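Local structure of flagellar hook protein FlgE (Caulobacter crescentus CB15, 5AY6) at residues T182-M187 / E199-P204; V9-R14 / S297-V302; P193-A198 / T217-F222; V23-G28 / V139-L144; S151-A156 / N212-T217. The protein probably builds, as the protein of which this is an internal fragment, the flagellar hook, a universal joint between motor and filament. All coordinates share one frame; numbering follows the deposited sequence.

Contact 1 (T182-M187 / E199-P204); sequences TVTLSM and ELRAKP
T184 and S186 face R201 and E199 as the two hydrogen-bonded pairs of an antiparallel hairpin, and all eight of their backbone N-H and carbonyl groups are satisfied across it. The tightest bond runs from T184 N to R201 O, 2.7 Å and nearly straight at 167°, while the return bond from R201 N to T184 O is longer, 3.0 Å, and more bent. S186 and E199 exchange a pair of bonds in the same way. Where the strands part, T182 O receives a weak bond from K203 N and is otherwise served by two waters. One of them also accepts from K203 N; the other gives its protons to T182 O and R201 O and accepts from T184 OG1 at 2.6 Å.

R201 leaves its backbone in the crowded position (chi1 60°), then runs extended from CG to NE alongside T184. T184 CB lies over one face of the guanidinium. At the edge, in plane, R201 NE donates to S186 OG at 2.8 Å. A serine suits this place because its small hydroxyl accepts that N-H and also bonds E168 OE2, which forms a salt bridge with R201 NH2. The buried E199 carboxylate is likewise answered, by Y145, M152 N, S153 and Q214. On the other face, apolar residues suffice: L185 CD1 meets L200 CD2 at 3.9 Å.

Strand 167-174 flanks the hairpin beside 180-189 and strand 214-222 beside 195-202, and helix 152-157 packs through M152, S153 and A156 on the face that carries S186 and R201.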
# COMPACT_ATOMS: atom_id res chain seq x y z
N THR A 182 -21.67 -4.54 -6.08
CA THR A 182 -20.51 -5.34 -5.72
C THR A 182 -19.43 -4.48 -5.09
O THR A 182 -18.94 -3.53 -5.70
CB THR A 182 -19.93 -6.09 -6.93
OG1 THR A 182 -20.92 -6.99 -7.44
CG2 THR A 182 -18.70 -6.87 -6.52
N VAL A 183 -19.10 -4.80 -3.85
CA VAL A 183 -17.97 -4.18 -3.16
C VAL A 183 -16.85 -5.20 -3.15
O VAL A 183 -17.10 -6.39 -2.97
CB VAL A 183 -18.36 -3.73 -1.73
CG1 VAL A 183 -17.13 -3.37 -0.91
CG2 VAL A 183 -19.31 -2.55 -1.80
N THR A 184 -15.63 -4.76 -3.40
CA THR A 184 -14.51 -5.68 -3.47
C THR A 184 -13.43 -5.31 -2.47
O THR A 184 -13.12 -4.13 -2.28
CB THR A 184 -13.91 -5.72 -4.90
OG1 THR A 184 -14.94 -6.02 -5.84
CG2 THR A 184 -12.82 -6.78 -5.00
N LEU A 185 -12.89 -6.32 -1.81
CA LEU A 185 -11.71 -6.14 -0.98
C LEU A 185 -10.49 -6.58 -1.78
O LEU A 185 -10.32 -7.77 -2.05
CB LEU A 185 -11.83 -6.94 0.32
CG LEU A 185 -10.60 -6.98 1.23
CD1 LEU A 185 -10.19 -5.58 1.66
CD2 LEU A 185 -10.87 -7.87 2.45
N SER A 186 -9.66 -5.62 -2.18
CA SER A 186 -8.50 -5.89 -3.02
C SER A 186 -7.23 -5.77 -2.21
O SER A 186 -7.06 -4.80 -1.45
CB SER A 186 -8.47 -4.92 -4.21
OG SER A 186 -9.62 -5.08 -5.02
N MET A 187 -6.34 -6.74 -2.35
CA MET A 187 -5.17 -6.79 -1.49
C MET A 187 -3.88 -7.14 -2.22
O MET A 187 -3.88 -7.89 -3.20
CB MET A 187 -5.40 -7.78 -0.35
CG MET A 187 -6.30 -7.23 0.76
SD MET A 187 -6.90 -8.52 1.85
CE MET A 187 -7.85 -9.51 0.69
N GLU A 199 -7.48 -2.36 -0.18
CA GLU A 199 -8.45 -1.34 -0.56
C GLU A 199 -9.85 -1.94 -0.54
O GLU A 199 -10.05 -3.09 -0.93
CB GLU A 199 -8.15 -0.77 -1.95
CG GLU A 199 -6.78 -0.13 -2.07
CD GLU A 199 -6.42 0.25 -3.50
OE1 GLU A 199 -7.31 0.65 -4.27
OE2 GLU A 199 -5.22 0.16 -3.84
N LEU A 200 -10.81 -1.15 -0.08
CA LEU A 200 -12.21 -1.46 -0.28
C LEU A 200 -12.69 -0.59 -1.43
O LEU A 200 -12.33 0.58 -1.51
CB LEU A 200 -13.02 -1.22 0.98
CG LEU A 200 -12.89 -2.32 2.05
CD1 LEU A 200 -13.49 -1.84 3.36
CD2 LEU A 200 -13.57 -3.59 1.58
N ARG A 201 -13.48 -1.15 -2.34
CA ARG A 201 -13.90 -0.41 -3.51
C ARG A 201 -15.24 -0.89 -4.04
O ARG A 201 -15.54 -2.09 -4.02
CB ARG A 201 -12.83 -0.52 -4.62
CG ARG A 201 -12.57 -1.96 -5.08
CD ARG A 201 -11.39 -2.04 -6.06
NE ARG A 201 -11.25 -3.39 -6.61
CZ ARG A 201 -11.97 -3.85 -7.63
NH1 ARG A 201 -12.88 -3.07 -8.20
NH2 ARG A 201 -11.79 -5.08 -8.09
N ALA A 202 -16.04 0.05 -4.51
CA ALA A 202 -17.26 -0.25 -5.24
C ALA A 202 -16.90 -0.37 -6.72
O ALA A 202 -15.77 -0.07 -7.10
CB ALA A 202 -18.31 0.82 -5.03
N LYS A 203 -17.85 -0.80 -7.53
CA LYS A 203 -17.64 -0.83 -8.97
C LYS A 203 -17.38 0.58 -9.48
O LYS A 203 -18.05 1.53 -9.06
CB LYS A 203 -18.86 -1.45 -9.68
CG LYS A 203 -18.79 -1.44 -11.20
CD LYS A 203 -19.85 -2.34 -11.82
CE LYS A 203 -19.76 -2.33 -13.34
NZ LYS A 203 -20.55 -3.44 -13.96
N PRO A 204 -16.37 0.75 -10.36
CA PRO A 204 -16.09 2.08 -10.90
C PRO A 204 -17.36 2.69 -11.49
O PRO A 204 -18.06 2.03 -12.26
CB PRO A 204 -15.03 1.82 -11.97
CG PRO A 204 -14.33 0.58 -11.49
CD PRO A 204 -15.42 -0.26 -10.86
O HOH W 1 -20.62 -1.12 -6.31
O HOH W 2 -16.40 -3.98 -6.53

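Contact 2 (V9-R14 / S297-V302); sequences VNANLR and SVVQSV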
# COMPACT_ATOMS: atom_id res chain seq x y z
N VAL A 9 -16.36 -12.12 6.24
CA VAL A 9 -15.43 -12.63 5.24
C VAL A 9 -14.70 -13.84 5.79
O VAL A 9 -14.05 -13.77 6.83
CB VAL A 9 -14.40 -11.58 4.81
CG1 VAL A 9 -13.32 -12.23 3.96
CG2 VAL A 9 -15.08 -10.45 4.04
N ASN A 10 -14.82 -14.96 5.08
CA ASN A 10 -14.09 -16.17 5.43
C ASN A 10 -13.14 -16.53 4.30
O ASN A 10 -13.56 -17.08 3.28
CB ASN A 10 -15.06 -17.31 5.71
CG ASN A 10 -16.14 -16.92 6.70
OD1 ASN A 10 -15.87 -16.34 7.75
ND2 ASN A 10 -17.39 -17.22 6.35
N ALA A 11 -11.87 -16.22 4.48
CA ALA A 11 -10.89 -16.42 3.43
C ALA A 11 -9.47 -16.50 3.97
O ALA A 11 -9.17 -15.99 5.05
CB ALA A 11 -10.99 -15.29 2.41
N ASN A 12 -8.60 -17.15 3.21
CA ASN A 12 -7.19 -17.19 3.58
C ASN A 12 -6.32 -16.50 2.55
O ASN A 12 -6.55 -16.62 1.34
CB ASN A 12 -6.72 -18.63 3.76
CG ASN A 12 -5.27 -18.71 4.20
OD1 ASN A 12 -4.94 -18.34 5.33
ND2 ASN A 12 -4.40 -19.17 3.31
N LEU A 13 -5.34 -15.75 3.03
CA LEU A 13 -4.32 -15.17 2.17
C LEU A 13 -3.03 -15.95 2.36
O LEU A 13 -2.55 -16.07 3.48
CB LEU A 13 -4.11 -13.69 2.50
CG LEU A 13 -5.34 -12.79 2.51
CD1 LEU A 13 -5.02 -11.46 3.16
CD2 LEU A 13 -5.84 -12.58 1.09
N ARG A 14 -2.46 -16.47 1.28
CA ARG A 14 -1.24 -17.27 1.41
C ARG A 14 -0.10 -16.45 1.99
O ARG A 14 0.31 -15.46 1.40
CB ARG A 14 -0.81 -17.88 0.07
CG ARG A 14 0.40 -18.77 0.24
CD ARG A 14 0.70 -19.62 -0.98
NE ARG A 14 1.86 -20.48 -0.73
CZ ARG A 14 2.49 -21.19 -1.66
NH1 ARG A 14 2.07 -21.16 -2.92
NH2 ARG A 14 3.54 -21.93 -1.33
N SER A 297 -4.31 -19.15 -1.38
CA SER A 297 -5.18 -18.00 -1.21
C SER A 297 -6.54 -18.39 -1.75
O SER A 297 -6.66 -18.78 -2.91
CB SER A 297 -4.64 -16.77 -1.96
OG SER A 297 -3.53 -16.20 -1.29
N VAL A 298 -7.57 -18.30 -0.92
CA VAL A 298 -8.90 -18.76 -1.33
C VAL A 298 -10.00 -18.08 -0.53
O VAL A 298 -9.83 -17.76 0.64
CB VAL A 298 -9.02 -20.30 -1.19
CG1 VAL A 298 -8.89 -20.73 0.26
CG2 VAL A 298 -10.32 -20.81 -1.78
N VAL A 299 -11.13 -17.84 -1.19
CA VAL A 299 -12.34 -17.40 -0.50
C VAL A 299 -13.15 -18.63 -0.12
O VAL A 299 -13.68 -19.33 -0.99
CB VAL A 299 -13.18 -16.45 -1.37
CG1 VAL A 299 -14.45 -16.04 -0.64
CG2 VAL A 299 -12.37 -15.24 -1.78
N GLN A 300 -13.26 -18.90 1.18
CA GLN A 300 -14.02 -20.04 1.66
C GLN A 300 -15.52 -19.75 1.56
O GLN A 300 -16.28 -20.56 1.05
CB GLN A 300 -13.62 -20.38 3.09
CG GLN A 300 -12.13 -20.65 3.23
CD GLN A 300 -11.57 -20.24 4.58
OE1 GLN A 300 -12.32 -19.86 5.49
NE2 GLN A 300 -10.25 -20.29 4.72
N SER A 301 -15.92 -18.57 2.04
CA SER A 301 -17.30 -18.12 1.92
C SER A 301 -17.44 -16.66 2.34
O SER A 301 -16.59 -16.11 3.03
CB SER A 301 -18.24 -18.98 2.77
OG SER A 301 -18.03 -18.75 4.15
N VAL A 302 -18.54 -16.05 1.91
CA VAL A 302 -18.91 -14.72 2.37
C VAL A 302 -20.33 -14.77 2.93
O VAL A 302 -21.27 -15.08 2.21
CB VAL A 302 -18.81 -13.67 1.24
CG1 VAL A 302 -19.19 -12.29 1.77
CG2 VAL A 302 -17.41 -13.64 0.65
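A classic beta bulge interrupts this antiparallel pairing, in which strand 298-304, near the C-terminus, lines the edge of a four-stranded mixed sheet beside strand 6-12, near the N-terminus. Q300 is the extra residue: its helix-like backbone turns its N-H the same way as that of S301, so both reach N10 O, Q300 N at 2.8 Å and S301 N at 3.1 Å. That carbonyl is gripped by two donors, and N10 N completes the site by donating to S301 O.

The N10 side chain reinforces it. With CG anti to the carbonyl carbon (chi1 -50°), its amide lies beside S301, whose OG occupies the crowded position; ND2 donates to S301 OG at 2.8 Å, with the oxygen in the amide plane. Asparagine suits the spot because its ends serve different partners: ND2 also bonds N303 OD1, and OD1 accepts from G289 N. Q300 bends at chi2 and runs its amide over the N10-N12 backbone, making van der Waals contact there.

Beyond the bulge, N12 and V298 form a regular hydrogen-bonded pair. Between them and the bulge, A11 and V299 bring their CA atoms to 4.3 Å, an approach that the small alanine tolerates, its CB lying 3.3 Å from V298 O. N12 itself turns OD1 to T291 OG1, at the end of neighbouring strand 277-291, and to Y293 N just beyond it. After the strand proper ends, a side chain takes over from the backbone: S297 OG, anti to its carbonyl carbon, accepts from R14 N at 2.8 Å, almost perfectly straight at 174°.

Contact 3 (P193-A198 / T217-F222); sequences PNQWYA and TGIIEF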
# COMPACT_ATOMS: atom_id res chain seq x y z
N PRO A 193 6.73 -7.98 7.10
CA PRO A 193 6.32 -9.34 7.48
C PRO A 193 4.84 -9.41 7.84
O PRO A 193 4.38 -8.60 8.65
CB PRO A 193 7.20 -9.65 8.69
CG PRO A 193 7.62 -8.33 9.22
CD PRO A 193 7.73 -7.43 8.02
N ASN A 194 4.13 -10.36 7.24
CA ASN A 194 2.71 -10.60 7.52
C ASN A 194 1.86 -9.37 7.27
O ASN A 194 0.82 -9.17 7.89
CB ASN A 194 2.55 -11.07 8.97
CG ASN A 194 3.32 -12.33 9.24
OD1 ASN A 194 3.18 -13.32 8.53
ND2 ASN A 194 4.17 -12.30 10.26
N GLN A 195 2.31 -8.55 6.32
CA GLN A 195 1.70 -7.26 6.05
C GLN A 195 1.13 -7.23 4.64
O GLN A 195 1.76 -7.70 3.70
CB GLN A 195 2.74 -6.16 6.23
CG GLN A 195 2.28 -4.79 5.81
CD GLN A 195 3.44 -3.84 5.65
OE1 GLN A 195 4.16 -3.88 4.64
NE2 GLN A 195 3.64 -2.98 6.64
N TRP A 196 -0.07 -6.67 4.51
CA TRP A 196 -0.73 -6.56 3.21
C TRP A 196 -1.28 -5.14 3.02
O TRP A 196 -1.67 -4.49 3.98
CB TRP A 196 -1.86 -7.59 3.08
CG TRP A 196 -1.40 -9.02 3.10
CD1 TRP A 196 -0.84 -9.70 4.15
CD2 TRP A 196 -1.47 -9.96 2.02
NE1 TRP A 196 -0.55 -10.99 3.79
CE2 TRP A 196 -0.93 -11.18 2.48
CE3 TRP A 196 -1.93 -9.89 0.70
CZ2 TRP A 196 -0.84 -12.31 1.68
CZ3 TRP A 196 -1.85 -11.02 -0.10
CH2 TRP A 196 -1.30 -12.21 0.39
N TYR A 197 -1.28 -4.66 1.77
CA TYR A 197 -1.92 -3.39 1.44
C TYR A 197 -3.33 -3.68 0.92
O TYR A 197 -3.50 -4.51 0.03
CB TYR A 197 -1.12 -2.60 0.40
CG TYR A 197 0.26 -2.18 0.85
CD1 TYR A 197 0.57 -2.10 2.21
CD2 TYR A 197 1.25 -1.84 -0.07
CE1 TYR A 197 1.83 -1.71 2.63
CE2 TYR A 197 2.51 -1.45 0.35
CZ TYR A 197 2.79 -1.39 1.69
OH TYR A 197 4.04 -0.99 2.12
N ALA A 198 -4.33 -3.00 1.48
CA ALA A 198 -5.71 -3.32 1.16
C ALA A 198 -6.51 -2.11 0.70
O ALA A 198 -6.25 -0.98 1.11
CB ALA A 198 -6.39 -3.95 2.37
N THR A 217 -8.76 2.74 2.09
CA THR A 217 -7.51 2.00 1.97
C THR A 217 -6.92 1.77 3.35
O THR A 217 -7.26 2.48 4.30
CB THR A 217 -6.48 2.75 1.10
OG1 THR A 217 -6.00 3.90 1.80
CG2 THR A 217 -7.09 3.18 -0.22
N GLY A 218 -6.04 0.79 3.46
CA GLY A 218 -5.43 0.50 4.74
C GLY A 218 -4.39 -0.60 4.67
O GLY A 218 -4.37 -1.40 3.73
N ILE A 219 -3.53 -0.63 5.67
CA ILE A 219 -2.55 -1.69 5.82
C ILE A 219 -3.07 -2.71 6.83
O ILE A 219 -3.43 -2.36 7.95
CB ILE A 219 -1.19 -1.15 6.28
CG1 ILE A 219 -0.68 -0.10 5.29
CG2 ILE A 219 -0.19 -2.28 6.43
CD1 ILE A 219 0.64 0.54 5.67
N ILE A 220 -3.14 -3.97 6.40
CA ILE A 220 -3.63 -5.04 7.26
C ILE A 220 -2.45 -5.85 7.78
O ILE A 220 -1.53 -6.16 7.02
CB ILE A 220 -4.63 -5.95 6.50
CG1 ILE A 220 -5.90 -5.17 6.15
CG2 ILE A 220 -4.98 -7.17 7.33
CD1 ILE A 220 -6.92 -5.99 5.40
N GLU A 221 -2.47 -6.17 9.07
CA GLU A 221 -1.41 -6.96 9.67
C GLU A 221 -1.93 -8.29 10.20
O GLU A 221 -3.06 -8.38 10.69
CB GLU A 221 -0.73 -6.18 10.80
CG GLU A 221 -0.08 -4.87 10.37
CD GLU A 221 1.35 -5.06 9.87
OE1 GLU A 221 1.65 -6.12 9.29
OE2 GLU A 221 2.17 -4.13 10.06
N PHE A 222 -1.10 -9.32 10.10
CA PHE A 222 -1.43 -10.61 10.70
C PHE A 222 -0.39 -10.99 11.74
O PHE A 222 0.72 -10.46 11.74
CB PHE A 222 -1.53 -11.69 9.62
CG PHE A 222 -2.66 -11.49 8.66
CD1 PHE A 222 -2.47 -10.75 7.49
CD2 PHE A 222 -3.91 -12.03 8.90
CE1 PHE A 222 -3.51 -10.57 6.60
CE2 PHE A 222 -4.95 -11.85 8.02
CZ PHE A 222 -4.75 -11.11 6.86
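I220 O is held twice: W196 N donates to it at 2.9 Å, the straightest of the five backbone bonds here (165°), and Q195 CA adds a C-H contact at 3.5 Å. The same double grip recurs at W196 O and A198 O as strands 195-202 and 214-222 run antiparallel in their hairpin. One step before the strand, N194 has positive phi, and its carbonyl accepts from F222 N.

The two faces differ in character. On one, W196 and F222 form an offset edge-to-face pair: the edge of the phenyl ring turns toward the face of the indole's five-membered ring, planes 81° apart, and F222 CE1 comes within 3.7 Å of W196 CD1. K189 makes a cation-pi contact with the same indole. Farther along, I220 CD1 packs on the methyl of A198, which is paired with G218.

On the other face Y197 and I219 run side by side, CD1 to CG1 3.9 Å, while the phenol hydroxyl bonds S54 O. Q195, extended beyond CG, crosses I219, with Q195 CG 3.6 Å from I219 CG2, and lies beside E221, whose chain bends at chi2 to set OE1 3.2 Å from Q195 CB. Q195 OE1 accepts from G192 N in the preceding turn. An alanine at Q195 would lose the methylene packing on I219 and the bond to G192, and would probably loosen the turn.

The backbone bonds thus set the register, and the side chains decide which way each face turns: W196 and F222 can be buried against L13 and Q292, whereas the polar ends of Q195 and E221 suit a partly exposed face.

Contact 4 (V23-G28 / V139-L144); sequences VSYKVG and VVAGKL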
# COMPACT_ATOMS: atom_id res chain seq x y z
N VAL A 23 5.18 -3.51 -6.05
CA VAL A 23 5.22 -3.13 -4.64
C VAL A 23 6.66 -3.06 -4.13
O VAL A 23 7.02 -2.13 -3.41
CB VAL A 23 4.39 -4.11 -3.77
CG1 VAL A 23 4.69 -3.91 -2.29
CG2 VAL A 23 2.90 -3.92 -4.04
N SER A 24 7.47 -4.03 -4.51
CA SER A 24 8.91 -4.00 -4.21
C SER A 24 9.71 -4.15 -5.50
O SER A 24 9.80 -5.24 -6.07
CB SER A 24 9.29 -5.11 -3.23
OG SER A 24 8.71 -4.86 -1.96
N TYR A 25 10.30 -3.05 -5.93
CA TYR A 25 10.92 -2.99 -7.24
C TYR A 25 12.44 -3.05 -7.17
O TYR A 25 13.08 -2.13 -6.67
CB TYR A 25 10.47 -1.71 -7.96
CG TYR A 25 11.25 -1.38 -9.20
CD1 TYR A 25 11.12 -2.15 -10.35
CD2 TYR A 25 12.10 -0.28 -9.24
CE1 TYR A 25 11.83 -1.84 -11.50
CE2 TYR A 25 12.81 0.03 -10.39
CZ TYR A 25 12.67 -0.75 -11.51
OH TYR A 25 13.37 -0.44 -12.65
N LYS A 26 13.01 -4.13 -7.69
CA LYS A 26 14.47 -4.25 -7.76
C LYS A 26 14.98 -3.55 -9.01
O LYS A 26 14.59 -3.89 -10.12
CB LYS A 26 14.91 -5.71 -7.77
CG LYS A 26 16.42 -5.87 -7.79
CD LYS A 26 16.85 -7.12 -8.53
CE LYS A 26 16.19 -8.35 -7.94
NZ LYS A 26 16.15 -9.48 -8.92
N VAL A 27 15.87 -2.59 -8.80
CA VAL A 27 16.46 -1.82 -9.89
C VAL A 27 17.31 -2.69 -10.80
O VAL A 27 18.09 -3.52 -10.33
CB VAL A 27 17.35 -0.67 -9.34
CG1 VAL A 27 17.97 0.13 -10.48
CG2 VAL A 27 16.54 0.24 -8.43
N GLY A 28 17.17 -2.50 -12.11
CA GLY A 28 18.08 -3.11 -13.05
C GLY A 28 17.46 -4.28 -13.80
O GLY A 28 16.29 -4.59 -13.63
N VAL A 139 13.64 5.22 -8.97
CA VAL A 139 12.45 4.73 -8.28
C VAL A 139 11.20 5.06 -9.09
O VAL A 139 10.25 4.27 -9.12
CB VAL A 139 12.33 5.30 -6.84
CG1 VAL A 139 12.26 6.83 -6.84
CG2 VAL A 139 11.12 4.71 -6.13
N VAL A 140 11.19 6.22 -9.75
CA VAL A 140 10.06 6.62 -10.59
C VAL A 140 9.89 5.62 -11.73
O VAL A 140 8.77 5.34 -12.15
CB VAL A 140 10.24 8.06 -11.14
CG1 VAL A 140 9.40 8.30 -12.38
CG2 VAL A 140 9.90 9.08 -10.06
N ALA A 141 11.00 5.06 -12.21
CA ALA A 141 10.95 4.08 -13.29
C ALA A 141 10.21 2.81 -12.87
O ALA A 141 9.68 2.09 -13.71
CB ALA A 141 12.36 3.74 -13.76
N GLY A 142 10.18 2.54 -11.57
CA GLY A 142 9.53 1.35 -11.05
C GLY A 142 8.02 1.41 -11.04
O GLY A 142 7.36 0.38 -10.87
N LYS A 143 7.47 2.62 -11.21
CA LYS A 143 6.02 2.85 -11.18
C LYS A 143 5.35 2.13 -10.01
O LYS A 143 4.51 1.25 -10.20
CB LYS A 143 5.39 2.41 -12.50
CG LYS A 143 5.95 3.13 -13.73
CD LYS A 143 5.21 2.74 -15.00
CE LYS A 143 5.97 3.16 -16.25
NZ LYS A 143 6.31 4.61 -16.24
N LEU A 144 5.75 2.50 -8.80
CA LEU A 144 5.32 1.79 -7.60
C LEU A 144 3.86 2.04 -7.22
O LEU A 144 3.28 3.08 -7.53
CB LEU A 144 6.22 2.14 -6.42
CG LEU A 144 7.64 1.61 -6.53
CD1 LEU A 144 8.47 2.05 -5.34
CD2 LEU A 144 7.60 0.10 -6.63
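Y25 CG stands anti to the backbone N (chi1 168°), and chi2 of 70° turns the ring so that one face is presented to the chain at G142. L144 CG lies anti to its carbonyl carbon, which carries CD2 back to the base of the same tyrosine. G142 CA sits over the ring centre, 3.5 Å from the centroid and only 10° off the normal, a clear CH-pi contact. Glycine suits this place: a beta carbon would collide with Y25 CD2. It belongs to a type I turn from V140 to K143 that ends the short helix 137-140, closed by K143 N on V140 O. Y25, in turn, lies near the start of strand 24-39, an edge strand of the five-stranded antiparallel sheet in the third domain of FlgE, so the contact fastens the turn to the edge of that sheet. An alanine at Y25 would remove the ring beneath G142 and would probably leave the turn poorly anchored. L144 CD2 packs at the base of the tyrosine, 3.6 Å from Y25 CB and 4.0 Å from V23 O. A branched aliphatic chain suits this buried spot, because L144 also packs against Y52 and Y67 of the next two strands of the sheet.

Contact 5 (S151-A156 / N212-T217); sequences SMSDYA and NGQIST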
# COMPACT_ATOMS: atom_id res chain seq x y z
N SER A 151 -3.31 2.82 -7.83
CA SER A 151 -3.87 1.86 -6.89
C SER A 151 -4.55 0.68 -7.57
O SER A 151 -4.58 0.58 -8.79
CB SER A 151 -4.87 2.55 -5.97
OG SER A 151 -6.00 2.99 -6.70
N MET A 152 -5.09 -0.22 -6.76
CA MET A 152 -5.84 -1.35 -7.29
C MET A 152 -7.20 -0.89 -7.81
O MET A 152 -7.76 -1.49 -8.72
CB MET A 152 -5.99 -2.44 -6.23
CG MET A 152 -4.66 -3.01 -5.75
SD MET A 152 -4.83 -4.28 -4.47
CE MET A 152 -4.54 -3.29 -3.00
N SER A 153 -7.73 0.19 -7.25
CA SER A 153 -8.97 0.76 -7.76
C SER A 153 -8.72 1.41 -9.12
O SER A 153 -9.59 1.37 -10.00
CB SER A 153 -9.55 1.77 -6.77
OG SER A 153 -9.94 1.13 -5.57
N ASP A 154 -7.54 2.00 -9.31
CA ASP A 154 -7.18 2.56 -10.61
C ASP A 154 -7.13 1.44 -11.65
O ASP A 154 -7.56 1.61 -12.79
CB ASP A 154 -5.82 3.27 -10.56
CG ASP A 154 -5.87 4.56 -9.77
OD1 ASP A 154 -6.91 5.25 -9.80
OD2 ASP A 154 -4.85 4.88 -9.11
N TYR A 155 -6.62 0.29 -11.23
CA TYR A 155 -6.49 -0.87 -12.10
C TYR A 155 -7.86 -1.42 -12.51
O TYR A 155 -8.07 -1.78 -13.67
CB TYR A 155 -5.66 -1.95 -11.41
CG TYR A 155 -5.65 -3.27 -12.13
CD1 TYR A 155 -4.82 -3.48 -13.22
CD2 TYR A 155 -6.47 -4.32 -11.71
CE1 TYR A 155 -4.81 -4.69 -13.89
CE2 TYR A 155 -6.46 -5.53 -12.37
CZ TYR A 155 -5.63 -5.70 -13.46
OH TYR A 155 -5.61 -6.91 -14.13
N ALA A 156 -8.78 -1.47 -11.56
CA ALA A 156 -10.13 -1.95 -11.84
C ALA A 156 -10.82 -1.06 -12.88
O ALA A 156 -11.59 -1.54 -13.71
CB ALA A 156 -10.96 -2.00 -10.56
N ASN A 212 -13.00 5.79 -9.90
CA ASN A 212 -12.50 4.42 -9.82
C ASN A 212 -13.20 3.57 -8.77
O ASN A 212 -12.94 2.36 -8.67
CB ASN A 212 -10.98 4.41 -9.57
CG ASN A 212 -10.59 4.99 -8.22
OD1 ASN A 212 -11.43 5.26 -7.37
ND2 ASN A 212 -9.29 5.18 -8.02
N GLY A 213 -14.08 4.19 -7.99
CA GLY A 213 -14.88 3.47 -7.03
C GLY A 213 -14.26 3.18 -5.67
O GLY A 213 -14.86 2.50 -4.84
N GLN A 214 -13.06 3.70 -5.43
CA GLN A 214 -12.39 3.45 -4.15
C GLN A 214 -13.19 3.98 -2.96
O GLN A 214 -13.68 5.12 -2.97
CB GLN A 214 -10.99 4.05 -4.15
CG GLN A 214 -10.10 3.50 -3.04
CD GLN A 214 -8.74 4.17 -3.01
OE1 GLN A 214 -8.60 5.28 -2.51
NE2 GLN A 214 -7.74 3.49 -3.55
N ILE A 215 -13.31 3.14 -1.93
CA ILE A 215 -14.06 3.46 -0.72
C ILE A 215 -13.10 3.82 0.41
O ILE A 215 -13.28 4.83 1.10
CB ILE A 215 -14.95 2.27 -0.30
CG1 ILE A 215 -16.05 2.05 -1.34
CG2 ILE A 215 -15.56 2.49 1.09
CD1 ILE A 215 -16.83 0.76 -1.14
N SER A 216 -12.07 2.99 0.59
CA SER A 216 -11.08 3.22 1.64
C SER A 216 -9.83 2.40 1.39
O SER A 216 -9.84 1.47 0.59
CB SER A 216 -11.66 2.89 3.01
OG SER A 216 -11.89 1.49 3.10
N THR A 217 -8.76 2.74 2.09
CA THR A 217 -7.51 2.00 1.97
C THR A 217 -6.92 1.77 3.35
O THR A 217 -7.26 2.48 4.30
CB THR A 217 -6.48 2.75 1.10
OG1 THR A 217 -6.00 3.90 1.80
CG2 THR A 217 -7.09 3.18 -0.22
O HOH W 3 -6.86 5.43 -6.37
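A capping box starts helix 152-157, and its acid also holds the loop that leads into strand 214-222. S151 is the N-cap: its OG, in the crowded position between backbone N and carbonyl carbon, accepts from D154 N at 3.2 Å, and D154 OD2 accepts from S151 N at 2.9 Å. The other carboxylate oxygen reaches across, where N212 ND2 donates to D154 OD1 at 3.0 Å. That proton arrives from above the carboxylate plane, while the acceptor lies close to the plane of the amide; the two planes are turned 43° apart. A water touches S151 OG at 2.6 Å and takes a weak bond from N212 ND2.

N212 is doubly useful because its other amide atom folds the loop: OD1 accepts from Q214 N, an Asx turn that sets up the start of the strand. The intervening G213 has positive phi, where a beta carbon would jam against the preceding carbonyl. Just beyond, I215 and S216 both face L200 in a classic beta bulge where strand 214-222 pairs with strand 195-202.

M152 N bonds E199 OE2, as S151 N bonds D154 OD2; these N-H groups at the helix start would probably favour the ionised carboxylates. S153 meets the side chains of both N212 and Q214. Its CB lies 3.6 Å from N212 ND2, and its OG lies 3.4 Å from Q214 CB while bonding E199 OE1. Q214, with CG anti to its backbone N, extends past S153 so that NE2 bonds P147 O and E199 OE1.

Contacts 1 and 3 share strand 195-202 and build one antiparallel sheet; contact 1 is buried, with a charged network on one face, whereas the other four are only partly buried, contact 3 pairing aromatic and aliphatic packing with a polar margin. Contact 5, its centre about 7 Å from that of contact 1, joins helix 152-157 to the same sheet through side-chain polar bonds. Contact 2 closes the chain ends on the edge strand of another, mixed sheet, and L13 packs against M187, W196 and F222 of the first. Contact 4, in the other domain, is purely van der Waals and CH-pi; V23 touches Y197 of contact 3, one point where the two parts meet.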